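Local coordinates for protein peroxiredoxin (Akkermansia muciniphila, PDB 6KHX) that reduces peroxides as a typical 2-Cys peroxiredoxin, using a peroxidatic and a resolving cysteine in a thiol-based catalytic cycle, at the interface of chains A and B. Sequence-based numbering; all coordinates share one arbitrary frame. Chains: chain A/B, Peroxiredoxin.

Contact 1: the interface of chains A and B. Residues chain A 45, 76, 79-80, 83; chain B 44-45, 76, 80, 83.
At the centre, the phenyl rings of A:Phe45 and B:Phe45 reach toward each other tip to tip across the two-fold axis, CZ of one lying 4.0 Å from CZ of the other. Each ring is capped on one face by a methyl of the opposite chain: B:Ala83 CB sits over the middle of the A:Phe45 ring, and A:Ala83 CB stands 3.5 Å from the centroid of the B:Phe45 ring, both as CH-pi contacts. In both phenylalanines CG is anti to the carbonyl carbon (chi1 -58°), and chi2 near -78° turns the flat face toward that methyl. B:Ala83 CB also borders the edge of B:Phe45, in plane, so this ring touches alanines of both chains. Farther out, A:Phe79 CB packs 3.5 Å from the backbone O of B:Asp44, and the CD2 edge of its ring points at the B:Phe45 carbonyl O. The polar rim begins where the helices 78-85 face one another: A:Ser80 OG and B:Ser80 OG, both hydroxyls beside their own backbone N, share a hydrogen bond of 2.9 Å. Behind it, B:Asp44 N donates to B:Asp76 OD2 at 2.7 Å, from above the carboxylate plane, which steadies the loop carrying B:Phe45. This patch belongs to the A-type interface of the peroxiredoxin family; because Phe45 lies on the peroxidatic-cysteine loop, it probably couples subunit association to the stability of the active site.

Contact 2: the interface of chains A and B. Residues chain A 14, 77-79, 105-106; chain B 43, 76, 107, 133-135.
Charge pairing is focused on B:Lys43, whose chain runs extended beyond CG (chi2 178°) and crosses A:Glu78 at about a right angle. Its NZ forms a salt bridge to A:Glu78 OE2 at 2.8 Å, on the syn lone pair, and another to B:Glu133 OE2 of its own chain at 3.0 Å; B:Glu133 OE1 also accepts through its syn side. The ammonium thus joins two carboxylates that meet tip to tip, and probably offsets their repulsion. An alanine here would remove both salt bridges and would probably leave the two glutamates to repel each other across the interface. Among the hydrogen bonds to backbone groups, B:Lys107, bent at chi4 (-71°), places NZ 2.8 Å from the carbonyl O of A:Ile105, nearly along the C=O axis, and it also donates to B:Leu134 O at 2.7 Å. Next to it, B:Leu134 N points almost straight (167° at H) at the amide oxygen A:Asn106 OD1, 2.6 Å away and in the carbonyl plane. Water 1 links A:Ser77 N, at 3.0 Å, to the B:Asp76 carboxylate OD1. Apolar packing comes from A:Ile105, with CG1 anti to the backbone N: its CD1 lies 3.7 Å from B:Ile135 CG2 and against B:Lys43 CE, while CG2 abuts the aliphatic part of B:Glu133. Together these contacts fasten the 105-106 loop and the start of helix 78-85 to the partner subunit, probably aligning the two chains.

Contact 1: the interface of chains A and B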
# COMPACT_ATOMS: atom_id res chain seq x y z
N PHE A 45 18.50 -38.71 -21.56
CA PHE A 45 19.24 -38.91 -22.81
C PHE A 45 20.50 -38.06 -22.88
O PHE A 45 20.92 -37.66 -23.97
CB PHE A 45 18.36 -38.62 -24.03
CG PHE A 45 17.12 -39.46 -24.09
CD1 PHE A 45 17.18 -40.77 -24.53
CD2 PHE A 45 15.90 -38.94 -23.68
CE1 PHE A 45 16.03 -41.55 -24.58
CE2 PHE A 45 14.75 -39.71 -23.73
CZ PHE A 45 14.82 -41.02 -24.18
N ASP A 76 11.90 -34.09 -16.73
CA ASP A 76 11.37 -34.69 -17.95
C ASP A 76 10.05 -35.41 -17.66
O ASP A 76 9.73 -35.72 -16.51
CB ASP A 76 12.37 -35.68 -18.54
CG ASP A 76 13.71 -35.04 -18.87
OD1 ASP A 76 13.77 -34.24 -19.83
OD2 ASP A 76 14.69 -35.33 -18.16
N PHE A 79 6.98 -40.22 -19.86
CA PHE A 79 7.17 -40.95 -21.11
C PHE A 79 8.61 -40.85 -21.61
O PHE A 79 9.10 -41.79 -22.24
CB PHE A 79 6.22 -40.46 -22.21
CG PHE A 79 4.79 -40.89 -22.03
CD1 PHE A 79 4.06 -40.53 -20.90
CD2 PHE A 79 4.19 -41.74 -22.96
CE1 PHE A 79 2.75 -40.94 -20.74
CE2 PHE A 79 2.88 -42.16 -22.80
CZ PHE A 79 2.16 -41.76 -21.69
N SER A 80 9.30 -39.73 -21.37
CA SER A 80 10.73 -39.70 -21.67
C SER A 80 11.49 -40.69 -20.80
O SER A 80 12.38 -41.39 -21.28
CB SER A 80 11.29 -38.29 -21.51
OG SER A 80 10.77 -37.45 -22.52
N ALA A 83 10.76 -44.16 -22.28
CA ALA A 83 11.56 -44.37 -23.48
C ALA A 83 13.02 -44.59 -23.14
O ALA A 83 13.71 -45.36 -23.82
CB ALA A 83 11.42 -43.19 -24.44
N ASP B 44 6.39 -35.81 -25.86
CA ASP B 44 7.13 -36.76 -26.68
C ASP B 44 6.80 -38.20 -26.28
O ASP B 44 6.44 -38.49 -25.13
CB ASP B 44 8.64 -36.53 -26.55
CG ASP B 44 9.12 -35.31 -27.31
OD1 ASP B 44 8.31 -34.63 -27.97
OD2 ASP B 44 10.35 -35.06 -27.27
N PHE B 45 6.93 -39.10 -27.26
CA PHE B 45 6.75 -40.54 -27.05
C PHE B 45 5.32 -40.91 -26.67
O PHE B 45 5.09 -41.87 -25.94
CB PHE B 45 7.72 -41.08 -26.00
CG PHE B 45 9.17 -40.83 -26.31
CD1 PHE B 45 9.83 -41.61 -27.26
CD2 PHE B 45 9.89 -39.87 -25.62
CE1 PHE B 45 11.17 -41.40 -27.54
CE2 PHE B 45 11.23 -39.66 -25.90
CZ PHE B 45 11.87 -40.43 -26.85
N ASP B 76 9.01 -30.65 -23.79
CA ASP B 76 10.05 -31.64 -23.52
C ASP B 76 11.41 -31.07 -23.92
O ASP B 76 11.52 -30.12 -24.69
CB ASP B 76 9.78 -32.93 -24.30
CG ASP B 76 8.43 -33.53 -23.98
OD1 ASP B 76 8.23 -34.01 -22.84
OD2 ASP B 76 7.56 -33.53 -24.87
N SER B 80 14.97 -35.19 -25.58
CA SER B 80 13.83 -36.05 -25.83
C SER B 80 13.42 -35.99 -27.30
O SER B 80 13.15 -37.03 -27.92
CB SER B 80 12.65 -35.66 -24.94
OG SER B 80 12.95 -35.93 -23.58
N ALA B 83 16.11 -37.97 -29.29
CA ALA B 83 15.87 -39.40 -29.15
C ALA B 83 14.65 -39.84 -29.95
O ALA B 83 14.63 -40.94 -30.51
CB ALA B 83 15.72 -39.77 -27.68

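Contact 2: the interface of chains A and B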
# COMPACT_ATOMS: atom_id res chain seq x y z
N ASN A 14 3.72 -38.56 -11.47
CA ASN A 14 3.94 -39.76 -12.26
C ASN A 14 5.40 -40.18 -12.16
O ASN A 14 6.30 -39.35 -12.02
CB ASN A 14 3.58 -39.52 -13.72
CG ASN A 14 2.12 -39.22 -13.91
OD1 ASN A 14 1.28 -39.77 -13.21
ND2 ASN A 14 1.81 -38.36 -14.87
N SER A 77 9.28 -35.65 -18.71
CA SER A 77 8.02 -36.35 -18.56
C SER A 77 8.26 -37.82 -18.22
O SER A 77 9.35 -38.36 -18.40
CB SER A 77 7.17 -36.26 -19.82
OG SER A 77 7.53 -37.28 -20.74
N GLU A 78 7.20 -38.47 -17.73
CA GLU A 78 7.29 -39.90 -17.44
C GLU A 78 7.47 -40.72 -18.72
O GLU A 78 8.10 -41.78 -18.68
CB GLU A 78 6.05 -40.36 -16.66
CG GLU A 78 4.77 -40.39 -17.48
CD GLU A 78 4.13 -39.03 -17.64
OE1 GLU A 78 4.79 -38.00 -17.38
OE2 GLU A 78 2.96 -38.98 -18.06
N PHE A 79 6.98 -40.22 -19.86
CA PHE A 79 7.17 -40.95 -21.11
C PHE A 79 8.61 -40.85 -21.61
O PHE A 79 9.10 -41.79 -22.24
CB PHE A 79 6.22 -40.46 -22.21
CG PHE A 79 4.79 -40.89 -22.03
CD1 PHE A 79 4.06 -40.53 -20.90
CD2 PHE A 79 4.19 -41.74 -22.96
CE1 PHE A 79 2.75 -40.94 -20.74
CE2 PHE A 79 2.88 -42.16 -22.80
CZ PHE A 79 2.16 -41.76 -21.69
N ILE A 105 7.34 -32.98 -13.87
CA ILE A 105 6.98 -32.33 -15.12
C ILE A 105 6.58 -30.87 -14.91
O ILE A 105 6.65 -30.07 -15.86
CB ILE A 105 5.86 -33.11 -15.82
CG1 ILE A 105 5.77 -32.71 -17.29
CG2 ILE A 105 4.53 -32.88 -15.13
CD1 ILE A 105 5.13 -33.75 -18.18
N ASN A 106 6.11 -30.50 -13.72
CA ASN A 106 5.76 -29.12 -13.39
C ASN A 106 6.91 -28.35 -12.74
O ASN A 106 6.74 -27.17 -12.44
CB ASN A 106 4.53 -29.08 -12.48
CG ASN A 106 3.27 -29.55 -13.17
OD1 ASN A 106 3.13 -29.43 -14.39
ND2 ASN A 106 2.34 -30.09 -12.39
N LYS B 43 3.33 -34.10 -25.33
CA LYS B 43 4.38 -34.97 -24.81
C LYS B 43 5.06 -35.76 -25.91
O LYS B 43 4.39 -36.32 -26.79
CB LYS B 43 3.80 -35.96 -23.78
CG LYS B 43 3.73 -35.44 -22.37
CD LYS B 43 3.10 -36.46 -21.46
CE LYS B 43 2.61 -35.81 -20.19
NZ LYS B 43 1.82 -36.76 -19.37
N ASP B 76 9.01 -30.65 -23.79
CA ASP B 76 10.05 -31.64 -23.52
C ASP B 76 11.41 -31.07 -23.92
O ASP B 76 11.52 -30.12 -24.69
CB ASP B 76 9.78 -32.93 -24.30
CG ASP B 76 8.43 -33.53 -23.98
OD1 ASP B 76 8.23 -34.01 -22.84
OD2 ASP B 76 7.56 -33.53 -24.87
N LYS B 107 8.75 -23.76 -20.52
CA LYS B 107 7.31 -23.57 -20.68
C LYS B 107 6.92 -22.12 -20.94
O LYS B 107 5.72 -21.79 -20.91
CB LYS B 107 6.53 -24.09 -19.46
CG LYS B 107 6.93 -25.50 -19.00
CD LYS B 107 6.02 -25.99 -17.87
CE LYS B 107 6.55 -27.27 -17.23
NZ LYS B 107 6.43 -28.48 -18.10
N GLU B 133 -1.12 -30.89 -15.28
CA GLU B 133 0.21 -30.88 -15.87
C GLU B 133 0.43 -29.62 -16.68
O GLU B 133 -0.42 -29.25 -17.50
CB GLU B 133 0.43 -32.11 -16.75
CG GLU B 133 0.67 -33.40 -15.98
CD GLU B 133 0.93 -34.58 -16.90
OE1 GLU B 133 0.02 -34.95 -17.67
OE2 GLU B 133 2.05 -35.13 -16.86
N LEU B 134 1.57 -28.96 -16.46
CA LEU B 134 1.97 -27.80 -17.26
C LEU B 134 2.60 -28.31 -18.56
O LEU B 134 3.82 -28.33 -18.74
CB LEU B 134 2.91 -26.90 -16.48
CG LEU B 134 2.40 -26.27 -15.18
CD1 LEU B 134 3.52 -25.55 -14.44
CD2 LEU B 134 1.26 -25.32 -15.47
N ILE B 135 1.74 -28.76 -19.48
CA ILE B 135 2.13 -29.18 -20.81
C ILE B 135 1.24 -28.46 -21.81
O ILE B 135 0.19 -27.92 -21.46
CB ILE B 135 2.02 -30.72 -21.00
CG1 ILE B 135 0.59 -31.18 -20.73
CG2 ILE B 135 2.99 -31.43 -20.08
CD1 ILE B 135 0.41 -32.68 -20.77
O HOH W 1 10.09 -34.41 -21.28

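Contact 1 and contact 2 lie about 10 Å apart, measured between the centres of their C-alpha atoms, and share A:Phe79 and B:Asp76. Helix 78-85 of chain A contributes to both, and the neighbouring B:Lys43, B:Asp44 and B:Phe45 carry the peroxidatic loop from one into the other. Contact 1 straddles the two-fold axis, whereas contact 2 lies to one side and recurs with the chains exchanged, so the apolar centre is flanked by two polar patches. In the deposited assembly of ten subunits, this A-type interface probably joins neighbouring dimers into the decamer, where movements of the active-site loop could be felt.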